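Local coordinates for microtubule-associated protein 1 light chain 3 (Plasmodium falciparum, PDB 4EOY) that is an Atg8-family protein of ubiquitin-like fold that binds a peptide of Atg3, an interaction probably needed for its conjugation to lipid in the autophagy-related pathway, at residues I32-E37 against L117-S122; N40-P45 against Y121-S126; P55-V60 against G100-D105; Q69-S74 against R86-F91. The protein carries 3 engineered substitutions. All blocks are in the same frame, centred on the assembly; numbering follows the deposited sequence.

Interaction 1. Residues I32-E37 against L117-S122. Engineered in segment 32-37: Ile36 (natural residue Cys).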
# COMPACT_ATOMS: atom_id res chain seq x y z
N ILE A 32 1.13 6.75 8.55
CA ILE A 32 2.20 6.65 7.55
C ILE A 32 1.65 6.55 6.15
O ILE A 32 0.66 5.87 5.91
CB ILE A 32 3.18 5.50 7.85
CG1 ILE A 32 2.49 4.15 7.79
CG2 ILE A 32 3.79 5.69 9.24
CD1 ILE A 32 3.45 2.99 7.79
N PRO A 33 2.28 7.28 5.20
CA PRO A 33 1.83 7.23 3.83
C PRO A 33 2.37 5.99 3.11
O PRO A 33 3.59 5.78 3.04
CB PRO A 33 2.40 8.52 3.22
CG PRO A 33 3.59 8.83 4.05
CD PRO A 33 3.28 8.35 5.42
N VAL A 34 1.45 5.18 2.57
CA VAL A 34 1.79 3.94 1.90
C VAL A 34 1.20 3.96 0.50
O VAL A 34 0.05 4.36 0.32
CB VAL A 34 1.23 2.74 2.66
CG1 VAL A 34 1.51 1.46 1.90
CG2 VAL A 34 1.84 2.67 4.05
N VAL A 35 2.00 3.52 -0.49
CA VAL A 35 1.54 3.35 -1.86
C VAL A 35 1.67 1.88 -2.23
O VAL A 35 2.71 1.27 -2.01
CB VAL A 35 2.37 4.19 -2.85
CG1 VAL A 35 1.74 4.15 -4.25
CG2 VAL A 35 2.47 5.62 -2.37
N ILE A 36 0.60 1.30 -2.79
CA ILE A 36 0.61 -0.11 -3.19
C ILE A 36 0.81 -0.26 -4.70
O ILE A 36 0.16 0.42 -5.50
CB ILE A 36 -0.69 -0.83 -2.81
CG1 ILE A 36 -0.69 -2.26 -3.34
CG2 ILE A 36 -1.88 -0.13 -3.42
CD1 ILE A 36 -1.67 -3.15 -2.64
N GLU A 37 1.67 -1.19 -5.09
CA GLU A 37 2.00 -1.36 -6.51
C GLU A 37 1.95 -2.83 -6.93
O GLU A 37 2.37 -3.72 -6.18
CB GLU A 37 3.38 -0.79 -6.78
CG GLU A 37 3.43 0.12 -8.00
CD GLU A 37 2.94 1.53 -7.71
OE1 GLU A 37 3.50 2.19 -6.80
OE2 GLU A 37 2.01 1.97 -8.40
N LEU A 117 6.15 4.74 1.92
CA LEU A 117 6.40 3.33 2.05
C LEU A 117 5.80 2.62 0.84
O LEU A 117 4.57 2.57 0.67
CB LEU A 117 5.82 2.78 3.34
CG LEU A 117 6.14 1.30 3.61
CD1 LEU A 117 7.64 1.17 3.82
CD2 LEU A 117 5.34 0.78 4.80
N TYR A 118 6.67 2.06 0.00
CA TYR A 118 6.23 1.36 -1.20
C TYR A 118 6.08 -0.11 -0.91
O TYR A 118 6.99 -0.75 -0.34
CB TYR A 118 7.22 1.56 -2.33
CG TYR A 118 7.16 2.93 -2.97
CD1 TYR A 118 7.90 3.98 -2.48
CD2 TYR A 118 6.35 3.16 -4.08
CE1 TYR A 118 7.84 5.23 -3.05
CE2 TYR A 118 6.30 4.41 -4.67
CZ TYR A 118 7.04 5.44 -4.14
OH TYR A 118 6.96 6.69 -4.73
N MET A 119 4.91 -0.64 -1.22
CA MET A 119 4.63 -2.06 -1.03
C MET A 119 4.07 -2.64 -2.32
O MET A 119 3.40 -1.95 -3.10
CB MET A 119 3.64 -2.24 0.12
CG MET A 119 4.23 -1.87 1.47
SD MET A 119 3.08 -2.31 2.77
CE MET A 119 3.19 -4.11 2.77
N GLU A 120 4.36 -3.91 -2.57
CA GLU A 120 4.00 -4.50 -3.86
C GLU A 120 3.28 -5.79 -3.69
O GLU A 120 3.51 -6.50 -2.73
CB GLU A 120 5.27 -4.72 -4.70
CG GLU A 120 5.99 -3.44 -5.08
CD GLU A 120 7.22 -3.68 -5.90
OE1 GLU A 120 8.03 -4.55 -5.49
OE2 GLU A 120 7.40 -3.01 -6.95
N TYR A 121 2.39 -6.10 -4.63
CA TYR A 121 1.70 -7.37 -4.59
C TYR A 121 1.99 -8.14 -5.87
O TYR A 121 2.18 -7.56 -6.94
CB TYR A 121 0.19 -7.23 -4.37
CG TYR A 121 -0.61 -6.42 -5.38
CD1 TYR A 121 -1.18 -7.01 -6.50
CD2 TYR A 121 -0.86 -5.07 -5.17
CE1 TYR A 121 -1.94 -6.28 -7.39
CE2 TYR A 121 -1.61 -4.33 -6.07
CZ TYR A 121 -2.14 -4.94 -7.18
OH TYR A 121 -2.89 -4.18 -8.06
N SER A 122 2.05 -9.46 -5.69
CA SER A 122 2.31 -10.38 -6.74
C SER A 122 1.44 -11.61 -6.57
O SER A 122 1.00 -11.92 -5.47
CB SER A 122 3.77 -10.79 -6.72
OG SER A 122 4.04 -11.64 -7.81

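Interaction 2. Residues N40-P45 against Y121-S126. Engineered in segment 121-126: Ser123 (natural residue Cys), Ser126 (natural residue Cys).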
# COMPACT_ATOMS: atom_id res chain seq x y z
N ASN A 40 3.71 -8.04 -10.67
CA ASN A 40 3.79 -8.97 -11.81
C ASN A 40 2.54 -8.93 -12.67
O ASN A 40 1.56 -8.26 -12.35
CB ASN A 40 4.14 -10.39 -11.35
CG ASN A 40 2.95 -11.15 -10.80
OD1 ASN A 40 2.08 -10.61 -10.11
ND2 ASN A 40 2.94 -12.45 -11.05
N ARG A 41 2.62 -9.64 -13.79
CA ARG A 41 1.54 -9.74 -14.75
C ARG A 41 0.77 -11.04 -14.55
O ARG A 41 1.28 -12.11 -14.83
CB ARG A 41 2.12 -9.68 -16.16
CG ARG A 41 3.01 -8.46 -16.36
CD ARG A 41 3.27 -8.18 -17.83
NE ARG A 41 4.07 -6.98 -18.04
CZ ARG A 41 3.60 -5.74 -17.96
NH1 ARG A 41 2.32 -5.52 -17.66
NH2 ARG A 41 4.42 -4.72 -18.17
N SER A 42 -0.46 -10.93 -14.05
CA SER A 42 -1.29 -12.10 -13.79
C SER A 42 -2.78 -11.69 -13.74
O SER A 42 -3.15 -10.63 -14.21
CB SER A 42 -0.83 -12.80 -12.49
OG SER A 42 -1.06 -12.03 -11.33
N ASN A 43 -3.62 -12.55 -13.16
CA ASN A 43 -5.06 -12.29 -13.06
C ASN A 43 -5.44 -11.35 -11.91
O ASN A 43 -6.63 -11.04 -11.73
CB ASN A 43 -5.80 -13.61 -12.87
CG ASN A 43 -5.42 -14.31 -11.57
OD1 ASN A 43 -4.27 -14.21 -11.12
ND2 ASN A 43 -6.37 -15.02 -10.98
N LEU A 44 -4.45 -10.93 -11.13
CA LEU A 44 -4.68 -9.93 -10.10
C LEU A 44 -4.93 -8.56 -10.74
O LEU A 44 -4.16 -8.12 -11.63
CB LEU A 44 -3.50 -9.82 -9.13
CG LEU A 44 -3.21 -11.03 -8.24
CD1 LEU A 44 -2.09 -10.67 -7.26
CD2 LEU A 44 -4.45 -11.46 -7.46
N PRO A 45 -6.01 -7.89 -10.31
CA PRO A 45 -6.41 -6.63 -10.93
C PRO A 45 -5.55 -5.44 -10.50
O PRO A 45 -4.98 -5.44 -9.41
CB PRO A 45 -7.85 -6.45 -10.43
CG PRO A 45 -7.84 -7.10 -9.09
CD PRO A 45 -6.92 -8.27 -9.21
N TYR A 121 2.39 -6.10 -4.63
CA TYR A 121 1.70 -7.37 -4.59
C TYR A 121 1.99 -8.14 -5.87
O TYR A 121 2.18 -7.56 -6.94
CB TYR A 121 0.19 -7.23 -4.37
CG TYR A 121 -0.61 -6.42 -5.38
CD1 TYR A 121 -1.18 -7.01 -6.50
CD2 TYR A 121 -0.86 -5.07 -5.17
CE1 TYR A 121 -1.94 -6.28 -7.39
CE2 TYR A 121 -1.61 -4.33 -6.07
CZ TYR A 121 -2.14 -4.94 -7.18
OH TYR A 121 -2.89 -4.18 -8.06
N SER A 122 2.05 -9.46 -5.69
CA SER A 122 2.31 -10.38 -6.74
C SER A 122 1.44 -11.61 -6.57
O SER A 122 1.00 -11.92 -5.47
CB SER A 122 3.77 -10.79 -6.72
OG SER A 122 4.04 -11.64 -7.81
N SER A 123 1.18 -12.31 -7.68
CA SER A 123 0.52 -13.62 -7.62
C SER A 123 1.50 -14.75 -7.26
O SER A 123 1.08 -15.86 -6.92
CB SER A 123 -0.15 -13.94 -8.96
OG SER A 123 0.81 -13.95 -10.01
N GLU A 124 2.80 -14.46 -7.32
CA GLU A 124 3.86 -15.43 -7.01
C GLU A 124 4.63 -15.00 -5.77
O GLU A 124 4.76 -13.80 -5.47
CB GLU A 124 4.83 -15.58 -8.19
CG GLU A 124 4.18 -16.05 -9.49
CD GLU A 124 5.17 -16.23 -10.63
OE1 GLU A 124 6.40 -16.13 -10.40
OE2 GLU A 124 4.74 -16.48 -11.79
N SER A 125 5.19 -15.97 -5.08
CA SER A 125 5.87 -15.73 -3.81
C SER A 125 7.29 -15.21 -3.95
O SER A 125 7.94 -14.98 -2.93
CB SER A 125 5.89 -17.01 -2.99
OG SER A 125 6.53 -18.05 -3.71
N SER A 126 7.79 -15.01 -5.17
CA SER A 126 9.23 -14.76 -5.34
C SER A 126 9.68 -13.32 -5.06
O SER A 126 10.36 -13.08 -4.07
CB SER A 126 9.70 -15.19 -6.73
OG SER A 126 11.11 -15.02 -6.84

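Interaction 3. Residues P55-V60 against G100-D105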
# COMPACT_ATOMS: atom_id res chain seq x y z
N PRO A 55 -2.55 3.81 10.21
CA PRO A 55 -2.21 4.12 11.59
C PRO A 55 -0.87 3.50 11.98
O PRO A 55 -0.61 2.34 11.65
CB PRO A 55 -3.34 3.49 12.40
CG PRO A 55 -4.46 3.36 11.45
CD PRO A 55 -3.84 3.10 10.12
N MET A 56 -0.04 4.27 12.68
CA MET A 56 1.31 3.82 13.01
C MET A 56 1.35 2.52 13.85
O MET A 56 2.24 1.70 13.66
CB MET A 56 2.08 4.93 13.72
CG MET A 56 1.54 5.29 15.10
SD MET A 56 2.61 6.47 15.92
CE MET A 56 1.93 6.46 17.58
N ASN A 57 0.40 2.36 14.77
CA ASN A 57 0.33 1.18 15.65
C ASN A 57 -0.42 -0.03 15.07
O ASN A 57 -0.50 -1.08 15.72
CB ASN A 57 -0.22 1.54 17.03
CG ASN A 57 0.84 2.06 17.98
OD1 ASN A 57 2.03 1.75 17.85
ND2 ASN A 57 0.43 2.83 18.96
N MET A 58 -0.92 0.09 13.85
CA MET A 58 -1.53 -1.06 13.16
C MET A 58 -0.48 -2.14 12.90
O MET A 58 0.60 -1.86 12.38
CB MET A 58 -2.15 -0.65 11.83
CG MET A 58 -2.64 -1.81 10.98
SD MET A 58 -3.73 -1.33 9.61
CE MET A 58 -5.25 -1.02 10.54
N LEU A 59 -0.84 -3.38 13.21
CA LEU A 59 0.06 -4.51 12.96
C LEU A 59 0.15 -4.81 11.47
O LEU A 59 -0.81 -4.65 10.73
CB LEU A 59 -0.41 -5.75 13.71
CG LEU A 59 -0.31 -5.66 15.22
CD1 LEU A 59 -1.10 -6.78 15.87
CD2 LEU A 59 1.16 -5.69 15.63
N VAL A 60 1.33 -5.25 11.04
CA VAL A 60 1.55 -5.57 9.63
C VAL A 60 0.55 -6.65 9.22
O VAL A 60 -0.11 -6.52 8.19
CB VAL A 60 3.01 -6.01 9.36
CG1 VAL A 60 3.18 -6.53 7.95
CG2 VAL A 60 3.96 -4.85 9.60
N GLY A 100 4.43 -9.89 12.68
CA GLY A 100 4.36 -9.46 14.08
C GLY A 100 4.97 -8.10 14.41
O GLY A 100 5.26 -7.82 15.56
N LEU A 101 5.13 -7.25 13.40
CA LEU A 101 5.71 -5.91 13.56
C LEU A 101 4.61 -4.86 13.45
O LEU A 101 3.50 -5.16 13.01
CB LEU A 101 6.77 -5.65 12.49
CG LEU A 101 8.10 -6.43 12.56
CD1 LEU A 101 9.01 -6.08 11.39
CD2 LEU A 101 8.81 -6.18 13.88
N LEU A 102 4.94 -3.64 13.87
CA LEU A 102 4.09 -2.46 13.66
C LEU A 102 4.34 -1.89 12.28
O LEU A 102 5.43 -2.02 11.72
CB LEU A 102 4.39 -1.38 14.70
CG LEU A 102 4.17 -1.66 16.18
CD1 LEU A 102 4.57 -0.42 16.96
CD2 LEU A 102 2.74 -2.06 16.50
N MET A 103 3.34 -1.22 11.72
CA MET A 103 3.49 -0.56 10.42
C MET A 103 4.47 0.61 10.50
O MET A 103 5.03 1.01 9.48
CB MET A 103 2.13 -0.06 9.88
CG MET A 103 1.27 -1.14 9.21
SD MET A 103 2.04 -1.89 7.74
CE MET A 103 2.34 -0.49 6.67
N GLN A 104 4.68 1.16 11.69
CA GLN A 104 5.71 2.17 11.86
C GLN A 104 7.09 1.58 11.60
O GLN A 104 7.95 2.25 11.03
CB GLN A 104 5.66 2.77 13.26
CG GLN A 104 6.67 3.89 13.50
CD GLN A 104 6.40 5.13 12.67
OE1 GLN A 104 5.25 5.39 12.26
NE2 GLN A 104 7.44 5.94 12.45
N ASP A 105 7.31 0.34 12.03
CA ASP A 105 8.60 -0.30 11.91
C ASP A 105 8.97 -0.44 10.44
O ASP A 105 10.05 -0.02 10.01
CB ASP A 105 8.60 -1.65 12.63
CG ASP A 105 8.60 -1.48 14.13
OD1 ASP A 105 9.37 -0.61 14.63
OD2 ASP A 105 7.84 -2.23 14.81

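Interaction 4. Residues Q69-S74 against R86-F91. With ACT (acetate ion), chain H.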
# COMPACT_ATOMS: atom_id res chain seq x y z
N GLN A 69 -8.14 -7.95 1.01
CA GLN A 69 -9.54 -7.70 0.66
C GLN A 69 -9.64 -6.62 -0.39
O GLN A 69 -10.31 -6.80 -1.41
CB GLN A 69 -10.35 -7.27 1.89
CG GLN A 69 -10.29 -8.23 3.06
CD GLN A 69 -10.67 -9.64 2.65
OE1 GLN A 69 -11.73 -9.85 2.08
NE2 GLN A 69 -9.80 -10.61 2.94
N HIS A 70 -8.94 -5.50 -0.16
CA HIS A 70 -8.99 -4.38 -1.11
C HIS A 70 -8.63 -4.83 -2.51
O HIS A 70 -9.38 -4.56 -3.47
CB HIS A 70 -8.09 -3.25 -0.62
CG HIS A 70 -8.09 -2.03 -1.51
ND1 HIS A 70 -9.14 -1.18 -1.58
CD2 HIS A 70 -7.11 -1.51 -2.36
CE1 HIS A 70 -8.86 -0.18 -2.45
NE2 HIS A 70 -7.62 -0.38 -2.93
N ILE A 71 -7.52 -5.55 -2.65
CA ILE A 71 -7.05 -5.96 -3.98
C ILE A 71 -8.08 -6.87 -4.67
O ILE A 71 -8.22 -6.84 -5.90
CB ILE A 71 -5.70 -6.68 -3.91
CG1 ILE A 71 -4.61 -5.71 -3.45
CG2 ILE A 71 -5.34 -7.27 -5.28
CD1 ILE A 71 -3.38 -6.38 -2.84
N ASN A 72 -8.81 -7.65 -3.88
CA ASN A 72 -9.79 -8.59 -4.41
C ASN A 72 -11.22 -8.06 -4.53
O ASN A 72 -12.09 -8.80 -4.95
CB ASN A 72 -9.75 -9.87 -3.58
CG ASN A 72 -8.50 -10.67 -3.82
OD1 ASN A 72 -8.02 -10.76 -4.95
ND2 ASN A 72 -7.96 -11.25 -2.77
N GLN A 73 -11.45 -6.81 -4.16
CA GLN A 73 -12.78 -6.19 -4.21
C GLN A 73 -12.84 -5.18 -5.34
O GLN A 73 -11.87 -4.48 -5.60
CB GLN A 73 -13.10 -5.46 -2.90
CG GLN A 73 -13.54 -6.40 -1.79
CD GLN A 73 -13.65 -5.71 -0.45
OE1 GLN A 73 -13.76 -4.48 -0.37
NE2 GLN A 73 -13.62 -6.50 0.62
N SER A 74 -14.00 -5.11 -6.00
CA SER A 74 -14.28 -4.05 -6.96
C SER A 74 -15.69 -3.54 -6.77
O SER A 74 -16.54 -4.25 -6.22
CB SER A 74 -14.05 -4.52 -8.40
OG SER A 74 -14.95 -5.54 -8.79
N ARG A 86 -8.70 -14.62 -4.49
CA ARG A 86 -7.47 -14.93 -5.22
C ARG A 86 -6.32 -14.95 -4.22
O ARG A 86 -6.37 -14.23 -3.21
CB ARG A 86 -7.18 -13.85 -6.25
CG ARG A 86 -8.23 -13.67 -7.34
CD ARG A 86 -7.83 -12.44 -8.09
NE ARG A 86 -8.78 -11.64 -8.75
CZ ARG A 86 -9.85 -10.89 -8.60
NH1 ARG A 86 -10.45 -10.83 -9.76
NH2 ARG A 86 -10.17 -10.02 -7.66
N THR A 87 -5.31 -15.77 -4.49
CA THR A 87 -4.10 -15.82 -3.67
C THR A 87 -3.21 -14.62 -4.01
O THR A 87 -2.92 -14.37 -5.18
CB THR A 87 -3.34 -17.17 -3.82
OG1 THR A 87 -2.08 -17.09 -3.13
CG2 THR A 87 -3.04 -17.49 -5.27
N ILE A 88 -2.80 -13.87 -2.99
CA ILE A 88 -1.92 -12.71 -3.14
C ILE A 88 -0.69 -12.86 -2.25
O ILE A 88 -0.78 -13.34 -1.13
CB ILE A 88 -2.64 -11.40 -2.77
CG1 ILE A 88 -3.89 -11.22 -3.63
CG2 ILE A 88 -1.70 -10.21 -2.93
CD1 ILE A 88 -4.73 -10.02 -3.22
N TYR A 89 0.47 -12.46 -2.76
CA TYR A 89 1.67 -12.34 -1.95
C TYR A 89 2.10 -10.89 -1.90
O TYR A 89 2.18 -10.23 -2.95
CB TYR A 89 2.79 -13.18 -2.56
CG TYR A 89 2.49 -14.65 -2.58
CD1 TYR A 89 2.77 -15.46 -1.50
CD2 TYR A 89 1.90 -15.24 -3.71
CE1 TYR A 89 2.50 -16.82 -1.53
CE2 TYR A 89 1.63 -16.59 -3.75
CZ TYR A 89 1.93 -17.38 -2.67
OH TYR A 89 1.66 -18.72 -2.72
N LEU A 90 2.37 -10.41 -0.69
CA LEU A 90 2.75 -9.01 -0.47
C LEU A 90 4.24 -8.82 -0.15
O LEU A 90 4.86 -9.66 0.53
CB LEU A 90 1.92 -8.43 0.68
CG LEU A 90 0.41 -8.37 0.42
CD1 LEU A 90 -0.33 -7.93 1.68
CD2 LEU A 90 0.10 -7.44 -0.75
N PHE A 91 4.80 -7.71 -0.62
CA PHE A 91 6.22 -7.45 -0.49
C PHE A 91 6.55 -6.03 -0.10
O PHE A 91 5.96 -5.08 -0.62
CB PHE A 91 6.92 -7.77 -1.81
CG PHE A 91 6.78 -9.21 -2.23
CD1 PHE A 91 5.65 -9.63 -2.91
CD2 PHE A 91 7.77 -10.13 -1.92
CE1 PHE A 91 5.50 -10.95 -3.28
CE2 PHE A 91 7.63 -11.46 -2.29
CZ PHE A 91 6.50 -11.87 -2.97
C ACT H . 2.00 -12.78 2.63
O ACT H . 2.43 -11.67 2.23
OXT ACT H . 2.37 -13.86 2.12
CH3 ACT H . 1.02 -12.81 3.77

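Interaction 1. Residues I32-E37 against L117-S122
Met119 O takes a hydrogen bond and a CA-H...O contact from strand 32-37. Glu37 N donates to Met119 O at 2.7 Å, nearly in line with the C=O bond. The CA-H of Ile36 comes in beside it, with Ile36 CA 3.3 Å from Met119 O. The strands run parallel, and Leu117 N, Val35 N, Met119 N and Tyr121 N give further bonds across them. This pairing of the first and last strands is characteristic of the ubiquitin fold.

Val34, Ile36, Leu117 and Met119 point to one face. Val34 and Leu117 lie side by side there, with Val34 CG2 4.0 Å from Leu117 CB. Ile36, an engineered residue, has CG1 anti to the backbone N (chi1 176°), and its side chain crosses Tyr121 at about a right angle. Ile36 CG1 meets the ring edge in its plane, 3.4 Å from Tyr121 CD2. On the other face the Glu37 chain bends at chi2 (80°). Its OE1 lies at the edge of the Tyr118 ring, 4.1 Å from Tyr118 CD2. The carboxylate also forms a salt bridge with Lys50, and the Glu37 side chain lies about 3 Å from a bound calcium ion.

Strand 51-55 flanks strand 31-38, and strand 89-92 flanks strand 117-122. Helices 60-72 and 103-110 cover the Val34 and Ile36 face, through Phe63, Leu67, Ile71 and Met103.

Interaction 2. Residues N40-P45 against Y121-S126
The amide of Asn40 grips Ser123 twice, through both of its polar atoms. Asn40 ND2 gives a nearly straight bond (176°) to Ser123 OG, 2.8 Å away and in the plane of the amide. Asn40 OD1 accepts from Ser123 N at 3.1 Å, with the donor above the carbonyl plane. The contact joins two loops at one end of the ubiquitin-like sheet: the loop after strand 31-38 and the chain leaving strand 117-122. An ST turn starts the exit, since Ser122 OG accepts from Glu124 N.

Asn40 CG stands between the backbone N and the carbonyl carbon (chi1 80°), which brings CG toward Ser122 and Ser123. The two bonds to Ser123 then fix how the amide is turned. Ser123 is an engineered residue, so its hydroxyl is not the natural group here. Ser42 OG is 3.0 Å from Ser123 OG. The amide oxygen also comes near Ser122 OG.

Next to Ser123, Leu44 brings a single methyl group to the strand end. Leu44 CD1 lies at the edge of the Tyr121 ring, 3.8 Å from Tyr121 CD1. It also touches the peptide link between Ser122 and Ser123, with Leu44 CD1 3.7 Å from Ser123 N. Arg38 also binds the loop, donating to Leu44 O and weakly to Ser42 O. At the far end of the ring, Tyr121 OH donates to Pro45 O at 2.8 Å, in the carbonyl plane and on a lone pair.

Interaction 3. Residues P55-V60 against G100-D105
Leu102 pushes its branched end against the type I turn formed by residues 55-58. Its two methyl groups meet Asn57 at different places: Leu102 CD2 sits 3.5 Å from Asn57 O, and Leu102 CD1 sits 3.5 Å from Asn57 OD1. The two side chains lie side by side and point the same way. Leu59 crosses the same leucine obliquely, with Leu59 CD2 4.1 Å from Leu102 CD2.

Met103 fills a hollow between Met58 and Val60. Its chain bends at chi2 and again at chi3 (both near -60°). Met103 CG lies 3.3 Å from Met58 O, while Met103 SD rests 4.0 Å from Val60 CG2. The same valine methyl packs against Leu101 CB. Gln104 closes the other end, its OE1 touching Met56 CB, while its NE2 is bonded to Glu108.

Leu59 and Leu102 are both N-caps, so the contact joins the starts of helices 60-72 and 103-110. Phe63 of the first helix also packs on Met58 and Met103. An aromatic side chain of the bound peptide packs on Pro55 and Met58.

Three backbone hydrogen bonds cross the contact. Met103 N donates to Met58 O at 2.9 Å, Val60 N to Leu101 O at 2.9 Å, and Gln104 N to Met56 O. The hydrogen bonds between the segments thus all use main-chain groups, while the side chains add mainly apolar contacts.

Interaction 4. Residues Q69-S74 against R86-F91
Ile71 and Ile88 meet obliquely, and their contact is tight. Ile71 CG2 lies 3.5 Å from Ile88 CD1, closer than carbon atoms usually pack. Ile71 CG2 is anti to the backbone N, with CG1 beside that N (chi1 -66°). Ile88 has the same arrangement, and its CG1 branch then extends (chi2 174°), which carries CD1 to the helix. Ile71 CD1 goes on to touch Leu90 CD2 at 4.2 Å. Tyr121 of strand 117-122 packs on all three residues.

Asn72 and Arg86 slide past each other in opposite directions. The Arg86 chain is extended from CG to NE, and it runs beside the Asn72 amide. Asn72 OD1 is 3.5 Å from Arg86 CB and equally close to Arg86 NH2. The amide and guanidinium planes are 31° apart. The backbone oxygen of Asn72 lies at the edge of the guanidinium, near its plane. On its other arm, Asn72 ND2 meets Ile88 CD1 tip to tip at 3.5 Å. The same ND2 gives a weak bond to Arg86 O, at 3.4 Å.

The contact joins the last part of helix 60-72 to the chain that enters strand 89-92. Leu44 and Pro45 also pack on Arg86. Leu90 N donates to an acetate ion, probably from the crystallisation liquor.

The contact is shared about equally between the isoleucine and leucine packing and the Asn72-Arg86 pair. The one hydrogen bond between the segments is weak. Asn72 OD1 and the backbone O of Asn72, both near Arg86 NH2, may steady its positive charge.

Strand 117-122 links interactions 1 and 2, which share Tyr121 and Ser122 and have centres about 14 Å apart. Interaction 1 builds the middle of the sheet, and interaction 2 closes one end of it. Interaction 4 is about 9 Å from interaction 2, between centres, and sets helix 60-72 against the chain entering strand 89-92, outermost in the sheet of this chain. Interaction 3 is about 24 Å from interaction 2, between centres, and joins the starts of helices 60-72 and 103-110. Along the chain, interaction 4 is nested inside interaction 3, and both inside the loop closed by interaction 1. The bound peptide touches residues of interactions 1, 3 and 4.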